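Local coordinates for GTP cyclohydrolase 1 type 2 homolog (Thermus thermophilus, PDB 2YYB), which is of uncharacterised function but belongs to the GTP cyclohydrolase I type 2/NIF3 family and probably binds two divalent metal cations, at residues A12-Q17 / K219-H224; P137-A142 / V155-L160; D143-G146 / Q152-V155; H196-F199 / N204-Y207. All coordinates share one frame; numbering follows the deposited sequence.

Contact 1 (A12-Q17 / K219-H224)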
loop_
_atom_site.group_PDB
_atom_site.type_symbol
_atom_site.label_atom_id
_atom_site.label_comp_id
_atom_site.label_asym_id
_atom_site.label_seq_id
_atom_site.Cartn_x
_atom_site.Cartn_y
_atom_site.Cartn_z
ATOM N N ALA A 12 -20.651 23.750 4.665
ATOM C CA ALA A 12 -21.594 23.653 3.560
ATOM C C ALA A 12 -21.149 24.492 2.372
ATOM O O ALA A 12 -20.997 23.980 1.259
ATOM C CB ALA A 12 -22.966 24.104 4.016
ATOM N N TYR A 13 -20.941 25.779 2.632
ATOM C CA TYR A 13 -20.540 26.745 1.624
ATOM C C TYR A 13 -19.280 26.362 0.887
ATOM O O TYR A 13 -19.183 26.572 -0.318
ATOM C CB TYR A 13 -20.350 28.117 2.272
ATOM C CG TYR A 13 -20.005 29.228 1.308
ATOM C CD1 TYR A 13 -20.911 29.649 0.331
ATOM C CD2 TYR A 13 -18.776 29.869 1.383
ATOM C CE1 TYR A 13 -20.595 30.691 -0.546
ATOM C CE2 TYR A 13 -18.445 30.906 0.518
ATOM C CZ TYR A 13 -19.354 31.318 -0.445
ATOM O OH TYR A 13 -19.011 32.361 -1.288
ATOM N N LEU A 14 -18.307 25.818 1.610
ATOM C CA LEU A 14 -17.039 25.417 1.015
ATOM C C LEU A 14 -17.132 23.961 0.591
ATOM O O LEU A 14 -16.253 23.450 -0.097
ATOM C CB LEU A 14 -15.912 25.603 2.034
ATOM C CG LEU A 14 -15.811 27.017 2.622
ATOM C CD1 LEU A 14 -14.865 27.021 3.808
ATOM C CD2 LEU A 14 -15.333 27.987 1.557
ATOM N N ARG A 15 -18.225 23.314 0.988
ATOM C CA ARG A 15 -18.464 21.905 0.697
ATOM C C ARG A 15 -17.166 21.112 0.789
ATOM O O ARG A 15 -16.679 20.555 -0.184
ATOM C CB ARG A 15 -19.135 21.729 -0.677
ATOM C CG ARG A 15 -18.563 22.557 -1.803
ATOM C CD ARG A 15 -19.587 22.729 -2.919
ATOM N NE ARG A 15 -19.292 23.918 -3.714
ATOM C CZ ARG A 15 -20.183 24.580 -4.452
ATOM N NH1 ARG A 15 -21.450 24.173 -4.511
ATOM N NH2 ARG A 15 -19.811 25.672 -5.117
ATOM N N ILE A 16 -16.628 21.070 1.998
ATOM C CA ILE A 16 -15.383 20.385 2.282
ATOM C C ILE A 16 -15.456 18.874 2.125
ATOM O O ILE A 16 -14.442 18.186 2.251
ATOM C CB ILE A 16 -14.915 20.713 3.713
ATOM C CG1 ILE A 16 -15.933 20.179 4.730
ATOM C CG2 ILE A 16 -14.761 22.224 3.862
ATOM C CD1 ILE A 16 -15.469 20.242 6.171
ATOM N N GLN A 17 -16.647 18.348 1.864
ATOM C CA GLN A 17 -16.788 16.902 1.697
ATOM C C GLN A 17 -16.325 16.484 0.299
ATOM O O GLN A 17 -16.085 15.304 0.032
ATOM C CB GLN A 17 -18.240 16.460 1.924
ATOM C CG GLN A 17 -19.248 17.060 0.953
ATOM C CD GLN A 17 -19.582 18.519 1.249
ATOM O OE1 GLN A 17 -20.302 19.167 0.486
ATOM N NE2 GLN A 17 -19.063 19.040 2.362
ATOM N N LYS A 219 -9.550 36.484 2.993
ATOM C CA LYS A 219 -10.200 37.795 2.948
ATOM C C LYS A 219 -11.598 37.708 2.344
ATOM O O LYS A 219 -12.567 38.160 2.953
ATOM C CB LYS A 219 -9.359 38.816 2.177
ATOM C CG LYS A 219 -8.124 39.301 2.931
ATOM C CD LYS A 219 -7.383 40.383 2.149
ATOM C CE LYS A 219 -6.139 40.863 2.883
ATOM N NZ LYS A 219 -5.400 41.874 2.066
ATOM N N ALA A 220 -11.718 37.121 1.160
ATOM C CA ALA A 220 -13.033 37.019 0.546
ATOM C C ALA A 220 -13.978 36.327 1.532
ATOM O O ALA A 220 -15.012 36.886 1.895
ATOM C CB ALA A 220 -12.958 36.249 -0.787
ATOM N N LEU A 221 -13.607 35.133 1.990
ATOM C CA LEU A 221 -14.432 34.381 2.940
ATOM C C LEU A 221 -14.946 35.250 4.093
ATOM O O LEU A 221 -16.136 35.259 4.376
ATOM C CB LEU A 221 -13.645 33.207 3.527
ATOM C CG LEU A 221 -14.284 31.814 3.604
ATOM C CD1 LEU A 221 -13.533 30.990 4.653
ATOM C CD2 LEU A 221 -15.755 31.905 3.961
ATOM N N ALA A 222 -14.056 35.973 4.766
ATOM C CA ALA A 222 -14.474 36.813 5.886
ATOM C C ALA A 222 -15.474 37.875 5.448
ATOM O O ALA A 222 -16.446 38.123 6.149
ATOM C CB ALA A 222 -13.266 37.470 6.545
ATOM N N ALA A 223 -15.233 38.490 4.287
ATOM C CA ALA A 223 -16.110 39.530 3.740
ATOM C C ALA A 223 -17.483 38.965 3.399
ATOM O O ALA A 223 -18.508 39.656 3.499
ATOM C CB ALA A 223 -15.489 40.130 2.499
ATOM N N HIS A 224 -17.488 37.708 2.978
ATOM C CA HIS A 224 -18.718 37.016 2.637
ATOM C C HIS A 224 -19.543 36.860 3.902
ATOM O O HIS A 224 -20.724 37.189 3.920
ATOM C CB HIS A 224 -18.390 35.651 2.054
ATOM C CG HIS A 224 -19.585 34.798 1.780
ATOM N ND1 HIS A 224 -20.630 35.209 0.984
ATOM C CD2 HIS A 224 -19.866 33.522 2.135
ATOM C CE1 HIS A 224 -21.501 34.224 0.857
ATOM N NE2 HIS A 224 -21.062 33.188 1.546
#

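Contact 2 (P137-A142 / V155-L160)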
loop_
_atom_site.group_PDB
_atom_site.type_symbol
_atom_site.label_atom_id
_atom_site.label_comp_id
_atom_site.label_asym_id
_atom_site.label_seq_id
_atom_site.Cartn_x
_atom_site.Cartn_y
_atom_site.Cartn_z
ATOM N N PRO A 137 -2.524 40.712 -23.966
ATOM C CA PRO A 137 -1.713 41.759 -23.337
ATOM C C PRO A 137 -0.278 41.270 -23.187
ATOM O O PRO A 137 -0.025 40.063 -23.153
ATOM C CB PRO A 137 -2.398 41.957 -21.995
ATOM C CG PRO A 137 -2.740 40.564 -21.622
ATOM C CD PRO A 137 -3.237 39.937 -22.933
ATOM N N LEU A 138 0.658 42.205 -23.103
ATOM C CA LEU A 138 2.065 41.858 -22.955
ATOM C C LEU A 138 2.270 41.035 -21.689
ATOM O O LEU A 138 1.302 40.645 -21.039
ATOM C CB LEU A 138 2.911 43.127 -22.896
ATOM C CG LEU A 138 2.490 44.193 -21.881
ATOM C CD1 LEU A 138 3.555 45.288 -21.812
ATOM C CD2 LEU A 138 1.132 44.773 -22.276
ATOM N N LEU A 139 3.522 40.757 -21.335
ATOM C CA LEU A 139 3.769 39.977 -20.131
ATOM C C LEU A 139 3.895 40.893 -18.921
ATOM O O LEU A 139 4.456 40.502 -17.897
ATOM C CB LEU A 139 5.029 39.118 -20.274
ATOM C CG LEU A 139 5.277 38.057 -19.187
ATOM C CD1 LEU A 139 4.159 37.034 -19.198
ATOM C CD2 LEU A 139 6.607 37.368 -19.419
ATOM N N GLN A 140 3.383 42.117 -19.033
ATOM C CA GLN A 140 3.436 43.023 -17.892
ATOM C C GLN A 140 2.190 42.907 -17.047
ATOM O O GLN A 140 1.657 43.876 -16.507
ATOM C CB GLN A 140 3.682 44.452 -18.330
ATOM C CG GLN A 140 5.132 44.640 -18.776
ATOM C CD GLN A 140 6.074 43.609 -18.155
ATOM O OE1 GLN A 140 6.033 42.425 -18.503
ATOM N NE2 GLN A 140 6.922 44.059 -17.232
ATOM N N VAL A 141 1.732 41.665 -16.976
ATOM C CA VAL A 141 0.614 41.292 -16.152
ATOM C C VAL A 141 1.412 41.083 -14.867
ATOM O O VAL A 141 0.857 40.885 -13.794
ATOM C CB VAL A 141 -0.005 39.955 -16.608
ATOM C CG1 VAL A 141 -0.137 39.939 -18.113
ATOM C CG2 VAL A 141 0.843 38.790 -16.131
ATOM N N ALA A 142 2.736 41.128 -15.021
ATOM C CA ALA A 142 3.680 40.975 -13.922
ATOM C C ALA A 142 3.622 42.233 -13.083
ATOM O O ALA A 142 4.050 42.257 -11.932
ATOM C CB ALA A 142 5.083 40.789 -14.458
ATOM N N VAL A 155 9.456 36.322 -12.845
ATOM C CA VAL A 155 8.893 35.881 -14.099
ATOM C C VAL A 155 9.924 35.103 -14.887
ATOM O O VAL A 155 11.078 35.517 -14.993
ATOM C CB VAL A 155 8.331 37.093 -14.915
ATOM C CG1 VAL A 155 8.779 38.393 -14.278
ATOM C CG2 VAL A 155 8.759 37.017 -16.381
ATOM N N HIS A 156 9.492 33.952 -15.394
ATOM C CA HIS A 156 10.317 33.069 -16.203
ATOM C C HIS A 156 9.648 32.984 -17.571
ATOM O O HIS A 156 8.647 32.280 -17.749
ATOM C CB HIS A 156 10.399 31.668 -15.573
ATOM C CG HIS A 156 11.331 31.584 -14.401
ATOM N ND1 HIS A 156 11.399 30.477 -13.584
ATOM C CD2 HIS A 156 12.249 32.461 -13.923
ATOM C CE1 HIS A 156 12.322 30.675 -12.657
ATOM N NE2 HIS A 156 12.851 31.872 -12.840
ATOM N N GLN A 157 10.196 33.718 -18.532
ATOM C CA GLN A 157 9.634 33.723 -19.868
ATOM C C GLN A 157 10.341 32.751 -20.785
ATOM O O GLN A 157 11.467 32.987 -21.198
ATOM C CB GLN A 157 9.706 35.124 -20.476
ATOM C CG GLN A 157 9.222 35.153 -21.910
ATOM C CD GLN A 157 9.410 36.488 -22.594
ATOM O OE1 GLN A 157 9.108 36.611 -23.778
ATOM N NE2 GLN A 157 9.899 37.499 -21.862
ATOM N N GLY A 158 9.674 31.659 -21.109
ATOM C CA GLY A 158 10.279 30.682 -21.989
ATOM C C GLY A 158 9.559 30.740 -23.314
ATOM O O GLY A 158 10.113 30.398 -24.373
ATOM N N GLY A 159 8.305 31.181 -23.230
ATOM C CA GLY A 159 7.462 31.318 -24.397
ATOM C C GLY A 159 7.272 32.766 -24.825
ATOM O O GLY A 159 8.178 33.604 -24.707
ATOM N N LEU A 160 6.071 33.046 -25.322
ATOM C CA LEU A 160 5.677 34.363 -25.818
ATOM C C LEU A 160 6.182 35.580 -25.045
ATOM O O LEU A 160 6.911 35.478 -24.063
ATOM C CB LEU A 160 4.154 34.433 -25.881
ATOM C CG LEU A 160 3.457 33.315 -26.658
ATOM C CD1 LEU A 160 1.928 33.459 -26.510
ATOM C CD2 LEU A 160 3.905 33.379 -28.135
#

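Contact 3 (D143-G146 / Q152-V155)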
loop_
_atom_site.group_PDB
_atom_site.type_symbol
_atom_site.label_atom_id
_atom_site.label_comp_id
_atom_site.label_asym_id
_atom_site.label_seq_id
_atom_site.Cartn_x
_atom_site.Cartn_y
_atom_site.Cartn_z
ATOM N N ASP A 143 3.096 43.293 -13.673
ATOM C CA ASP A 143 2.984 44.544 -12.957
ATOM C C ASP A 143 1.667 44.631 -12.203
ATOM O O ASP A 143 1.638 45.105 -11.071
ATOM C CB ASP A 143 3.172 45.690 -13.934
ATOM C CG ASP A 143 4.576 45.723 -14.487
ATOM O OD1 ASP A 143 5.448 46.355 -13.850
ATOM O OD2 ASP A 143 4.817 45.083 -15.541
ATOM N N ARG A 144 0.578 44.164 -12.805
ATOM C CA ARG A 144 -0.693 44.196 -12.097
ATOM C C ARG A 144 -0.469 43.380 -10.817
ATOM O O ARG A 144 -0.830 43.797 -9.708
ATOM C CB ARG A 144 -1.810 43.581 -12.948
ATOM C CG ARG A 144 -2.046 44.307 -14.267
ATOM C CD ARG A 144 -3.263 43.758 -15.011
ATOM N NE ARG A 144 -3.326 44.215 -16.401
ATOM C CZ ARG A 144 -4.196 43.767 -17.309
ATOM N NH1 ARG A 144 -5.094 42.844 -16.985
ATOM N NH2 ARG A 144 -4.160 44.228 -18.556
ATOM N N LEU A 145 0.164 42.224 -10.985
ATOM C CA LEU A 145 0.477 41.354 -9.866
ATOM C C LEU A 145 1.201 42.153 -8.800
ATOM O O LEU A 145 0.739 42.257 -7.672
ATOM C CB LEU A 145 1.359 40.200 -10.340
ATOM C CG LEU A 145 0.669 38.855 -10.588
ATOM C CD1 LEU A 145 -0.812 39.061 -10.872
ATOM C CD2 LEU A 145 1.365 38.124 -11.731
ATOM N N GLY A 146 2.335 42.727 -9.178
ATOM C CA GLY A 146 3.123 43.512 -8.250
ATOM C C GLY A 146 2.374 44.602 -7.501
ATOM O O GLY A 146 2.611 44.811 -6.311
ATOM N N GLN A 152 7.123 42.954 -6.517
ATOM C CA GLN A 152 7.414 42.594 -7.905
ATOM C C GLN A 152 7.626 41.085 -7.984
ATOM O O GLN A 152 8.490 40.541 -7.302
ATOM C CB GLN A 152 8.676 43.313 -8.393
ATOM C CG GLN A 152 8.435 44.339 -9.506
ATOM C CD GLN A 152 7.897 43.717 -10.799
ATOM O OE1 GLN A 152 6.679 43.656 -11.026
ATOM N NE2 GLN A 152 8.809 43.241 -11.649
ATOM N N PRO A 153 6.833 40.390 -8.818
ATOM C CA PRO A 153 6.948 38.933 -8.970
ATOM C C PRO A 153 8.153 38.461 -9.781
ATOM O O PRO A 153 8.836 39.248 -10.430
ATOM C CB PRO A 153 5.631 38.554 -9.638
ATOM C CG PRO A 153 5.361 39.722 -10.499
ATOM C CD PRO A 153 5.698 40.901 -9.606
ATOM N N LEU A 154 8.411 37.162 -9.709
ATOM C CA LEU A 154 9.502 36.548 -10.443
ATOM C C LEU A 154 8.837 36.036 -11.708
ATOM O O LEU A 154 7.765 35.420 -11.661
ATOM C CB LEU A 154 10.097 35.384 -9.652
ATOM C CG LEU A 154 11.167 34.533 -10.339
ATOM C CD1 LEU A 154 12.404 35.366 -10.596
ATOM C CD2 LEU A 154 11.503 33.329 -9.470
ATOM N N VAL A 155 9.456 36.322 -12.845
ATOM C CA VAL A 155 8.893 35.881 -14.099
ATOM C C VAL A 155 9.924 35.103 -14.887
ATOM O O VAL A 155 11.078 35.517 -14.993
ATOM C CB VAL A 155 8.331 37.093 -14.915
ATOM C CG1 VAL A 155 8.779 38.393 -14.278
ATOM C CG2 VAL A 155 8.759 37.017 -16.381
#

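Contact 4 (H196-F199 / N204-Y207)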
loop_
_atom_site.group_PDB
_atom_site.type_symbol
_atom_site.label_atom_id
_atom_site.label_comp_id
_atom_site.label_asym_id
_atom_site.label_seq_id
_atom_site.Cartn_x
_atom_site.Cartn_y
_atom_site.Cartn_z
ATOM N N HIS A 196 14.604 24.256 -15.690
ATOM C CA HIS A 196 14.851 23.856 -17.070
ATOM C C HIS A 196 13.633 23.396 -17.841
ATOM O O HIS A 196 13.485 23.715 -19.022
ATOM C CB HIS A 196 15.956 22.797 -17.116
ATOM C CG HIS A 196 17.285 23.324 -16.673
ATOM N ND1 HIS A 196 18.013 24.219 -17.429
ATOM C CD2 HIS A 196 17.967 23.171 -15.511
ATOM C CE1 HIS A 196 19.082 24.596 -16.750
ATOM N NE2 HIS A 196 19.077 23.974 -15.584
ATOM N N GLU A 197 12.747 22.665 -17.183
ATOM C CA GLU A 197 11.561 22.202 -17.875
ATOM C C GLU A 197 10.742 23.419 -18.357
ATOM O O GLU A 197 10.293 23.467 -19.507
ATOM C CB GLU A 197 10.723 21.320 -16.957
ATOM C CG GLU A 197 9.606 20.636 -17.692
ATOM C CD GLU A 197 8.493 20.154 -16.780
ATOM O OE1 GLU A 197 7.417 19.784 -17.310
ATOM O OE2 GLU A 197 8.700 20.145 -15.545
ATOM N N THR A 198 10.566 24.402 -17.477
ATOM C CA THR A 198 9.830 25.607 -17.821
ATOM C C THR A 198 10.311 26.288 -19.123
ATOM O O THR A 198 9.500 26.686 -19.954
ATOM C CB THR A 198 9.902 26.627 -16.675
ATOM O OG1 THR A 198 9.089 26.177 -15.602
ATOM C CG2 THR A 198 9.410 27.978 -17.115
ATOM N N PHE A 199 11.615 26.440 -19.302
ATOM C CA PHE A 199 12.090 27.076 -20.516
ATOM C C PHE A 199 12.059 26.148 -21.730
ATOM O O PHE A 199 11.543 26.515 -22.789
ATOM C CB PHE A 199 13.491 27.639 -20.307
ATOM C CG PHE A 199 13.526 28.785 -19.336
ATOM C CD1 PHE A 199 13.678 28.557 -17.963
ATOM C CD2 PHE A 199 13.331 30.093 -19.779
ATOM C CE1 PHE A 199 13.629 29.606 -17.052
ATOM C CE2 PHE A 199 13.282 31.150 -18.866
ATOM C CZ PHE A 199 13.428 30.902 -17.504
ATOM N N ASN A 204 5.528 30.260 -19.943
ATOM C CA ASN A 204 5.661 31.562 -19.319
ATOM C C ASN A 204 5.160 31.269 -17.922
ATOM O O ASN A 204 4.076 30.682 -17.767
ATOM C CB ASN A 204 4.735 32.587 -19.973
ATOM C CG ASN A 204 5.356 33.274 -21.173
ATOM O OD1 ASN A 204 4.632 33.725 -22.070
ATOM N ND2 ASN A 204 6.692 33.379 -21.194
ATOM N N VAL A 205 5.940 31.641 -16.913
ATOM C CA VAL A 205 5.520 31.395 -15.543
ATOM C C VAL A 205 5.839 32.586 -14.675
ATOM O O VAL A 205 6.939 33.134 -14.756
ATOM C CB VAL A 205 6.226 30.157 -14.923
ATOM C CG1 VAL A 205 5.752 29.954 -13.484
ATOM C CG2 VAL A 205 5.951 28.931 -15.748
ATOM N N ILE A 206 4.873 32.991 -13.855
ATOM C CA ILE A 206 5.073 34.117 -12.939
ATOM C C ILE A 206 4.876 33.602 -11.509
ATOM O O ILE A 206 3.822 33.038 -11.189
ATOM C CB ILE A 206 4.028 35.266 -13.150
ATOM C CG1 ILE A 206 4.078 35.813 -14.577
ATOM C CG2 ILE A 206 4.297 36.394 -12.151
ATOM C CD1 ILE A 206 5.294 36.641 -14.858
ATOM N N TYR A 207 5.887 33.797 -10.664
ATOM C CA TYR A 207 5.831 33.380 -9.251
ATOM C C TYR A 207 5.579 34.624 -8.407
ATOM O O TYR A 207 6.458 35.466 -8.269
ATOM C CB TYR A 207 7.153 32.712 -8.828
ATOM C CG TYR A 207 7.374 31.397 -9.526
ATOM C CD1 TYR A 207 6.520 30.319 -9.297
ATOM C CD2 TYR A 207 8.385 31.245 -10.484
ATOM C CE1 TYR A 207 6.657 29.125 -10.007
ATOM C CE2 TYR A 207 8.528 30.044 -11.201
ATOM C CZ TYR A 207 7.656 28.999 -10.955
ATOM O OH TYR A 207 7.744 27.834 -11.670
#

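Contact 1 (A12-Q17 / K219-H224)
Y13 and H224 form an offset aromatic stack that joins the C-terminal end of helix 3-13 to helix 216-229, a helix-helix contact of the NIF3-family fold. The ring centroids lie 4.1 Å apart and the planes are inclined by 22°. NE2 of H224 sits over one face of the phenol, toward its rim, 3.2 Å from CZ of Y13, while OH of Y13 lies above the centre of the imidazole. The two side chains arrive from opposite directions; each has CG anti to its own backbone N (chi1 -177° for Y13, 175° for H224), which carries the ring out from its helix. NE2 is also hydrogen-bonded to Y9 OH, a bond that helps fix the imidazole's rotation. An alanine in place of Y13 would remove the phenol and is likely to leave one face of the H224 imidazole without its stacking partner. H103 meets the phenol as well. A Schellman motif terminates the helix, with R15 at positive phi as the C-prime residue. Beside the stack, the buried leucines meet through methyl groups, CD1 of L14 lying 4.3 Å from CD1 of L221.

Contact 2 (P137-A142 / V155-L160)
L139 meets V155 through apolar contact, and methyl packing of this kind carries the join between 137-142 and 155-160. CD2 of L139 and CG2 of V155 approach tip to tip at 3.7 Å. The leucine reaches the strand because CG is anti to the backbone N (chi1 -169°), with chi2 of 63° placing CD2 at the leading end of the side chain. As modelled, with a nearly eclipsed chi1, V155 uses both branches: while CG2 faces L139, CG1 lies 4.4 Å from CB of A142, a looser approach to the first turn of helix 141-147. A second kind of packing involves the aliphatic part of a polar residue. The same CD2 of L139 lies 4.0 Å from CB of Q157, the two side chains crossing at a slant, so one leucine methyl touches two residues that point to the same face of the strand. Between them H156 points away and meets F195 and F199 beyond the other face. No hydrogen bond links the two segments; H156 bonds by backbone to V205 instead. The contact lays the loop before helix 141-147, and the helix's start, over one face of strand 154-157, outermost in this chain's four-stranded mixed sheet and next to strand 204-207.

Contact 3 (D143-G146 / Q152-V155)
L145 packs on P153 where helix 141-147 comes down beside the start of strand 154-157. The touching atoms are CB of L145 and CG of the proline, 4.0 Å apart, so the leucine meets the ring near the root of its side chain, not with its methyl groups. Its torsions, chi1 -100° and chi2 24°, both lie well away from staggered values, and at this resolution they are weak evidence for the exact place of the two methyls. The proline ring, puckered C-gamma endo, directs two successive atoms at the helix: CG at L145 and CD at the backbone of G146, whose N is 3.9 Å away. G146 presents bare main chain here. A CB on it would point toward 152-155 and come about 3.6 Å from CD of P153, which is consistent with the close approach of the two chains, CA of G146 lying 4.4 Å from N of Q152. Farther out, where Q152 is exposed to solvent, D143 and Q152 extend past each other. Both leave their backbones pointing away from the opposite segment and return at their ends: the aspartate has CG anti to its carbonyl carbon, beside the backbone N, and the glutamine chain bends at chi2. Their carboxylate and amide planes are 16° apart. No hydrogen bond crosses between the segments. Helix 141-147 is thus packed against the loop that leads into strand 154-157, with L145 and P153 both resting on I206 of neighbouring strand 204-207, while L145 also touches L116 and L154 pairs by backbone with Y207.

Contact 4 (H196-F199 / N204-Y207)
T198 and V205 meet through methyl groups, the main apolar contact between helix 195-200 and strand 204-207. CG2 of T198 lies 3.8 Å from CG2 of V205, and the two side chains cross at an angle instead of meeting end on. The threonine methyl is anti to its backbone N, which turns it toward the strand, whereas OG1 stands beside that N (chi1 -73°). All the residues that touch are buried. Helix 195-200 and strand 204-207 belong to a beta-alpha-beta unit whose first strand is 184-187, and this pair packs the crossover helix against the sheet; strand 204-207 runs parallel to 184-187 and antiparallel to 154-157. On the polar side, the hydroxyl OG1 of T198 is hydrogen-bonded to V194 O, just ahead of the helix. OH of Y207 comes only to 4.5 Å from that OG1, too distant to count as a bond. Within the strand, a methyl packs on a ring: CG1 of V205 stands 3.3 Å above one face of the Y207 ring, displaced toward its rim, so the valine touches the threonine with one branch and the tyrosine with the other. On the far side of the helix, H196 meets H238 of the second subunit.

Contacts 2, 3 and 4 gather on the four-stranded sheet, while contact 1 lies on the opposite side of the chain's centre, its centre 27 to 32 Å from theirs; along the chain it closes a loop that encloses the other three. Contacts 2 and 3 share V155 and use the same helix and strand, with centres 10 Å apart. Strand pairing couples both to contact 4: V205 O lies 2.8 Å from H156 N, and L154 O lies 2.7 Å from Y207 N, both probable hydrogen bonds. Relative to the predicted metal site, L221 of contact 1 is about 8 Å from H64, and Y207 of contact 4 about 9 Å from H210, between side chains; contacts 2 and 3 lie away from it.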